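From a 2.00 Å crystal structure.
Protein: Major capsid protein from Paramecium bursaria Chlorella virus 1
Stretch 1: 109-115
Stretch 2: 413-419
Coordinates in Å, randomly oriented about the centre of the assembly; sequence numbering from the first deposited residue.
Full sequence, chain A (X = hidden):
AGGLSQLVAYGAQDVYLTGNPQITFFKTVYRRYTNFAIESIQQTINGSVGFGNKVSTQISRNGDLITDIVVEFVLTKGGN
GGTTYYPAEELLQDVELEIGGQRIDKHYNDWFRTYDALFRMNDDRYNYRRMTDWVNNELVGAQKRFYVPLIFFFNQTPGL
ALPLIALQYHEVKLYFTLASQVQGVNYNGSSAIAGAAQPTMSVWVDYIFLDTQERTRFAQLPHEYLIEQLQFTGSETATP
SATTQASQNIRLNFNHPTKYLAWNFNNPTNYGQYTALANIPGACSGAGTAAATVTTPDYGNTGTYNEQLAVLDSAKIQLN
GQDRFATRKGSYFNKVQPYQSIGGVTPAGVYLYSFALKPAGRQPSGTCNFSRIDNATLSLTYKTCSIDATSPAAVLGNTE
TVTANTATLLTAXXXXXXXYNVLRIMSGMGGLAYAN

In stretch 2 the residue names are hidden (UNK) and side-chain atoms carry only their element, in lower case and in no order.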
# COMPACT_ATOMS: atom_id res chain seq x y z
N ASN A 109 2.90 20.47 -15.70
CA ASN A 109 3.53 20.17 -14.41
C ASN A 109 2.53 20.22 -13.27
O ASN A 109 2.65 19.45 -12.31
CB ASN A 109 4.70 21.13 -14.14
CG ASN A 109 4.30 22.58 -14.19
OD1 ASN A 109 3.13 22.91 -14.41
ND2 ASN A 109 5.26 23.47 -13.97
N ASP A 110 1.53 21.10 -13.34
CA ASP A 110 0.51 21.13 -12.30
C ASP A 110 -0.37 19.89 -12.35
O ASP A 110 -0.92 19.48 -11.32
CB ASP A 110 -0.33 22.40 -12.40
CG ASP A 110 -1.31 22.55 -11.24
OD1 ASP A 110 -0.85 22.79 -10.11
OD2 ASP A 110 -2.53 22.42 -11.47
N TRP A 111 -0.51 19.28 -13.52
CA TRP A 111 -1.20 17.99 -13.58
C TRP A 111 -0.36 16.90 -12.93
O TRP A 111 -0.89 16.05 -12.20
CB TRP A 111 -1.52 17.61 -15.02
CG TRP A 111 -1.97 16.19 -15.12
CD1 TRP A 111 -1.33 15.17 -15.76
CD2 TRP A 111 -3.15 15.61 -14.54
NE1 TRP A 111 -2.04 14.00 -15.63
CE2 TRP A 111 -3.16 14.25 -14.87
CE3 TRP A 111 -4.19 16.13 -13.76
CZ2 TRP A 111 -4.17 13.39 -14.47
CZ3 TRP A 111 -5.20 15.27 -13.36
CH2 TRP A 111 -5.18 13.92 -13.71
N PHE A 112 0.92 16.93 -13.15
CA PHE A 112 1.82 16.00 -12.52
C PHE A 112 1.65 16.17 -11.01
O PHE A 112 1.60 15.20 -10.31
CB PHE A 112 3.26 16.24 -12.99
CG PHE A 112 3.60 15.56 -14.25
CD1 PHE A 112 2.80 15.60 -15.31
CD2 PHE A 112 4.74 14.82 -14.35
CE1 PHE A 112 3.09 14.97 -16.46
CE2 PHE A 112 5.05 14.14 -15.52
CZ PHE A 112 4.21 14.22 -16.58
N ARG A 113 1.57 17.41 -10.53
CA ARG A 113 1.39 17.66 -9.10
C ARG A 113 0.03 17.17 -8.63
O ARG A 113 -0.09 16.60 -7.54
CB ARG A 113 1.56 19.15 -8.80
CG ARG A 113 1.60 19.50 -7.32
CD ARG A 113 3.02 19.47 -6.76
NE ARG A 113 3.66 18.17 -6.95
CZ ARG A 113 3.49 17.13 -6.15
NH1 ARG A 113 2.71 17.23 -5.09
NH2 ARG A 113 4.11 15.99 -6.41
N THR A 114 -1.01 17.39 -9.43
CA THR A 114 -2.35 16.95 -9.06
C THR A 114 -2.48 15.44 -9.13
O THR A 114 -3.08 14.82 -8.24
CB THR A 114 -3.39 17.62 -9.97
OG1 THR A 114 -3.35 19.04 -9.79
CG2 THR A 114 -4.80 17.12 -9.64
N TYR A 115 -1.91 14.82 -10.17
CA TYR A 115 -1.95 13.37 -10.28
C TYR A 115 -1.23 12.71 -9.11
O TYR A 115 -1.70 11.69 -8.58
CB TYR A 115 -1.32 12.93 -11.61
CG TYR A 115 -1.18 11.43 -11.76
CD1 TYR A 115 -2.22 10.67 -12.27
CD2 TYR A 115 -0.01 10.79 -11.41
CE1 TYR A 115 -2.10 9.31 -12.41
CE2 TYR A 115 0.13 9.42 -11.55
CZ TYR A 115 -0.92 8.68 -12.05
OH TYR A 115 -0.80 7.32 -12.20
N UNK A 413 -7.63 28.67 -10.50
CA UNK A 413 -8.45 27.46 -10.41
C UNK A 413 -8.14 26.59 -11.62
O UNK A 413 -8.47 26.95 -12.76
c UNK A 413 -10.72 25.59 -9.47
c UNK A 413 -12.36 27.16 -10.52
c UNK A 413 -9.94 27.81 -10.35
c UNK A 413 -10.92 26.66 -10.53
N UNK A 414 -7.51 25.44 -11.38
CA UNK A 414 -7.17 24.49 -12.42
C UNK A 414 -8.13 23.32 -12.35
O UNK A 414 -8.19 22.62 -11.33
o UNK A 414 -4.38 25.70 -13.28
c UNK A 414 -4.73 25.14 -12.24
c UNK A 414 -5.73 24.00 -12.27
n UNK A 414 -4.25 25.47 -11.05
N UNK A 415 -8.89 23.10 -13.42
CA UNK A 415 -9.86 22.01 -13.49
C UNK A 415 -9.39 21.03 -14.55
O UNK A 415 -9.15 21.41 -15.70
c UNK A 415 -12.28 21.39 -13.77
c UNK A 415 -11.67 23.63 -12.82
c UNK A 415 -13.00 24.27 -13.12
c UNK A 415 -11.27 22.53 -13.81
N UNK A 416 -9.26 19.76 -14.16
CA UNK A 416 -8.79 18.71 -15.05
C UNK A 416 -9.89 17.68 -15.27
O UNK A 416 -10.73 17.45 -14.41
c UNK A 416 -4.47 20.15 -15.14
c UNK A 416 -6.38 18.95 -14.27
c UNK A 416 -6.12 19.50 -13.02
c UNK A 416 -5.06 20.36 -12.83
c UNK A 416 -5.54 19.29 -15.32
o UNK A 416 -3.18 21.54 -13.71
c UNK A 416 -7.54 18.02 -14.48
c UNK A 416 -4.24 20.68 -13.89
N UNK A 417 -9.86 17.08 -16.46
CA UNK A 417 -10.79 16.01 -16.80
C UNK A 417 -10.02 14.91 -17.52
O UNK A 417 -9.23 15.19 -18.42
c UNK A 417 -11.93 16.52 -17.69
N UNK A 418 -10.27 13.66 -17.11
CA UNK A 418 -9.64 12.50 -17.73
C UNK A 418 -10.73 11.79 -18.52
O UNK A 418 -11.72 11.33 -17.95
c UNK A 418 -7.87 10.74 -17.19
n UNK A 418 -5.31 9.59 -17.93
c UNK A 418 -9.04 11.57 -16.68
c UNK A 418 -6.72 11.63 -17.65
c UNK A 418 -5.37 10.98 -17.42
N UNK A 419 -10.53 11.68 -19.82
CA UNK A 419 -11.53 11.08 -20.70
C UNK A 419 -10.92 9.90 -21.45
O UNK A 419 -9.70 9.70 -21.46
c UNK A 419 -12.07 12.10 -21.70
o UNK A 419 -10.31 13.54 -22.43
n UNK A 419 -10.94 11.90 -23.83
c UNK A 419 -11.02 12.57 -22.69

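Position 413 carries four carbons and no heteroatom, forked at the second and beyond reach of the helix, the pattern of leucine. The apolar side chain of Leu413 suits a buried place.

Position 414 has two carbons, the second bearing one oxygen and one nitrogen, and its nitrogen lies 3.5 Å from OD2 of Asp110. An amide at this length is asparagine. Its CB points toward the helix, but the approach of ND2 to Asp110 is a polar contact, not a hydrogen bond. Both amide atoms of Asn414 are hydrogen-bonded elsewhere in the structure, so the polar group is satisfied although buried.

At 415 there are again four carbons, but the fork falls at the first, with one arm two carbons long, and none reaches the helix. This is isoleucine. Branching at CB is well tolerated in an extended strand, and Ile415, like Leu413, is buried.

Position 416 shows one carbon leading to a six-carbon ring that bears a single oxygen. This oxygen lies 2.5 Å from OD2 of Asp110, and Trp111 sits over one face of the ring. The residue is tyrosine. The CA-to-CB bond of Tyr416 points toward the helix, and chi1 is in the m well. Its OH donates a very short hydrogen bond to OD2 of Asp110, which lies at the ring's edge, near its plane; CE3 of Trp111 is 3.6 Å from CG of Tyr416. A phenol suits this place because it joins a broad apolar surface to a polar tip.

Position 417 has a single side-chain carbon, pointing away from the helix, so it is alanine. Ala417 makes no contact with the helix, and its small side chain asks for none.

At 418, four carbons in a row end in nitrogen, and the carbon next to it lies 4.0 Å from CZ2 of Trp111. This is lysine. Through CE, the end of Lys418's aliphatic chain packs obliquely against the indole, while NZ is hydrogen-bonded elsewhere in the structure.

Position 419 repeats the two carbons with one oxygen and one nitrogen, too far away to touch the helix: another asparagine. The amide of Asn419, buried, has hydrogen bonds for both its polar atoms.

The contact thus rests on alternate strand residues, 414, 416 and 418, with Tyr416 as its centre. Helix and strand cross at 73° with axes 10.3 Å apart. The tyrosine hydroxyl anchors on Asp110, while its ring packs obliquely against the six-membered ring of Trp111, centroids 5.2 Å apart and planes at 49°. Thr114 adds a smaller contact, its OG1 lying 3.7 Å from CE2 of Tyr416.

Stretch 2, residues 413-419: LNIYAKN
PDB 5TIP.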